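Local structure of sphingomyelinase C (Streptomyces griseocarneus, 7CNE) at residues R35-A40 with T285-H290. The protein is a sphingomyelinase C of the endonuclease/exonuclease/phosphatase family, with a DNase I-like fold. Residues are numbered along the deposited sequence; the frame is centred on the assembly and turned at random.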
loop_
_atom_site.group_PDB
_atom_site.type_symbol
_atom_site.label_atom_id
_atom_site.label_comp_id
_atom_site.label_asym_id
_atom_site.label_seq_id
_atom_site.Cartn_x
_atom_site.Cartn_y
_atom_site.Cartn_z
ATOM N N ARG A 35 10.870 -12.871 3.669
ATOM C CA ARG A 35 12.264 -12.939 3.241
ATOM C C ARG A 35 12.360 -12.889 1.721
ATOM O O ARG A 35 13.174 -12.143 1.165
ATOM C CB ARG A 35 12.913 -14.213 3.797
ATOM C CG ARG A 35 14.417 -14.346 3.524
ATOM C CD ARG A 35 15.025 -15.542 4.280
ATOM N NE ARG A 35 15.224 -15.293 5.712
ATOM C CZ ARG A 35 16.362 -14.862 6.264
ATOM N NH1 ARG A 35 17.427 -14.611 5.510
ATOM N NH2 ARG A 35 16.437 -14.680 7.581
ATOM N N GLU A 36 11.498 -13.633 1.033
ATOM C CA GLU A 36 11.538 -13.667 -0.426
ATOM C C GLU A 36 11.110 -12.344 -1.066
ATOM O O GLU A 36 11.607 -11.991 -2.146
ATOM C CB GLU A 36 10.668 -14.818 -0.916
ATOM C CG GLU A 36 11.311 -16.161 -0.620
ATOM C CD GLU A 36 12.735 -16.225 -1.144
ATOM O OE1 GLU A 36 13.698 -16.173 -0.338
ATOM O OE2 GLU A 36 12.884 -16.290 -2.376
ATOM N N ILE A 37 10.201 -11.601 -0.430
ATOM C CA ILE A 37 9.793 -10.306 -0.976
ATOM C C ILE A 37 10.973 -9.339 -1.010
ATOM O O ILE A 37 11.176 -8.624 -1.999
ATOM C CB ILE A 37 8.608 -9.725 -0.175
ATOM C CG1 ILE A 37 7.328 -10.499 -0.464
ATOM C CG2 ILE A 37 8.374 -8.266 -0.547
ATOM C CD1 ILE A 37 6.192 -10.191 0.564
ATOM N N ALA A 38 11.769 -9.292 0.064
ATOM C CA ALA A 38 12.939 -8.418 0.048
ATOM C C ALA A 38 13.941 -8.797 -1.040
ATOM O O ALA A 38 14.726 -7.942 -1.460
ATOM C CB ALA A 38 13.636 -8.417 1.409
ATOM N N ALA A 39 13.940 -10.045 -1.511
ATOM C CA ALA A 39 14.887 -10.447 -2.544
ATOM C C ALA A 39 14.304 -10.407 -3.951
ATOM O O ALA A 39 15.055 -10.583 -4.922
ATOM C CB ALA A 39 15.437 -11.852 -2.253
ATOM N N ALA A 40 13.003 -10.155 -4.093
ATOM C CA ALA A 40 12.380 -10.209 -5.409
ATOM C C ALA A 40 12.898 -9.083 -6.307
ATOM O O ALA A 40 13.354 -8.033 -5.843
ATOM C CB ALA A 40 10.863 -10.127 -5.290
ATOM N N THR A 285 2.804 -20.116 -6.067
ATOM C CA THR A 285 3.897 -19.581 -6.873
ATOM C C THR A 285 3.842 -18.061 -6.938
ATOM O O THR A 285 4.301 -17.463 -7.913
ATOM C CB THR A 285 3.894 -20.173 -8.285
ATOM O OG1 THR A 285 2.556 -20.228 -8.784
ATOM C CG2 THR A 285 4.513 -21.583 -8.295
ATOM N N ASP A 286 3.273 -17.422 -5.911
ATOM C CA ASP A 286 3.297 -15.969 -5.782
ATOM C C ASP A 286 3.590 -15.610 -4.337
ATOM O O ASP A 286 3.290 -16.382 -3.421
ATOM C CB ASP A 286 1.979 -15.312 -6.206
ATOM C CG ASP A 286 1.606 -15.637 -7.634
ATOM O OD1 ASP A 286 0.992 -16.701 -7.853
ATOM O OD2 ASP A 286 1.941 -14.836 -8.533
ATOM N N LEU A 287 4.179 -14.428 -4.140
ATOM C CA LEU A 287 4.542 -14.000 -2.798
ATOM C C LEU A 287 3.400 -13.286 -2.086
ATOM O O LEU A 287 3.477 -13.069 -0.871
ATOM C CB LEU A 287 5.784 -13.106 -2.849
ATOM C CG LEU A 287 7.062 -13.852 -3.268
ATOM C CD1 LEU A 287 8.259 -12.912 -3.327
ATOM C CD2 LEU A 287 7.341 -15.006 -2.319
ATOM N N SER A 288 2.343 -12.937 -2.804
ATOM C CA SER A 288 1.145 -12.374 -2.196
ATOM C C SER A 288 0.024 -12.502 -3.212
ATOM O O SER A 288 0.229 -12.979 -4.335
ATOM C CB SER A 288 1.360 -10.922 -1.748
ATOM O OG SER A 288 1.257 -10.016 -2.822
ATOM N N GLY A 289 -1.177 -12.092 -2.803
ATOM C CA GLY A 289 -2.307 -12.127 -3.705
ATOM C C GLY A 289 -2.363 -10.985 -4.690
ATOM O O GLY A 289 -3.139 -11.046 -5.649
ATOM N N HIS A 290 -1.554 -9.949 -4.478
ATOM C CA HIS A 290 -1.456 -8.814 -5.383
ATOM C C HIS A 290 -0.194 -8.927 -6.238
ATOM O O HIS A 290 0.763 -9.627 -5.893
ATOM C CB HIS A 290 -1.427 -7.494 -4.603
ATOM C CG HIS A 290 -2.740 -7.126 -3.975
ATOM N ND1 HIS A 290 -3.473 -6.028 -4.373
ATOM C CD2 HIS A 290 -3.443 -7.698 -2.967
ATOM C CE1 HIS A 290 -4.572 -5.944 -3.643
ATOM N NE2 HIS A 290 -4.581 -6.949 -2.787
#
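Leu287 reaches across from its loop and touches Glu36 and Ile37 near the end of helix 30-39 and Ala40 just beyond it. Its two methyls divide the work: CD2 lies against Glu36 CB at 3.6 Å. CD1 sits over the helix backbone, 3.7 Å from Ile37 N, and Ala40 CB is a looser neighbour of it. Ile37 runs alongside in the opposite direction, its CG1 3.9 Å from Leu287 CB. Glu36 contributes its CB; with its chain bent at chi2 (-53°), the carboxylate leads away from the loop. The contact between the segments is thus apolar, and both Ile37 and Leu287 also rest on Tyr15 of strand 12-19. Polar bonds hold the loop from around this patch: Leu287 O accepts from Arg33 of the same helix, and Asp286 O from Trp273. Next after Leu287, Ser288 OG accepts from His290 N (3.3 Å, 145° at the hydrogen) in an ST turn and is also bonded to Asn16 O. His290 in turn bonds Asp247 through ND1 and a succinic acid molecule, probably from the crystallisation liquor, through NE2. The packing joins the first helix to the loop before the last strand, where Ser-Gly-His probably corresponds to the Ser-Asp-His motif of the DNase I-like family.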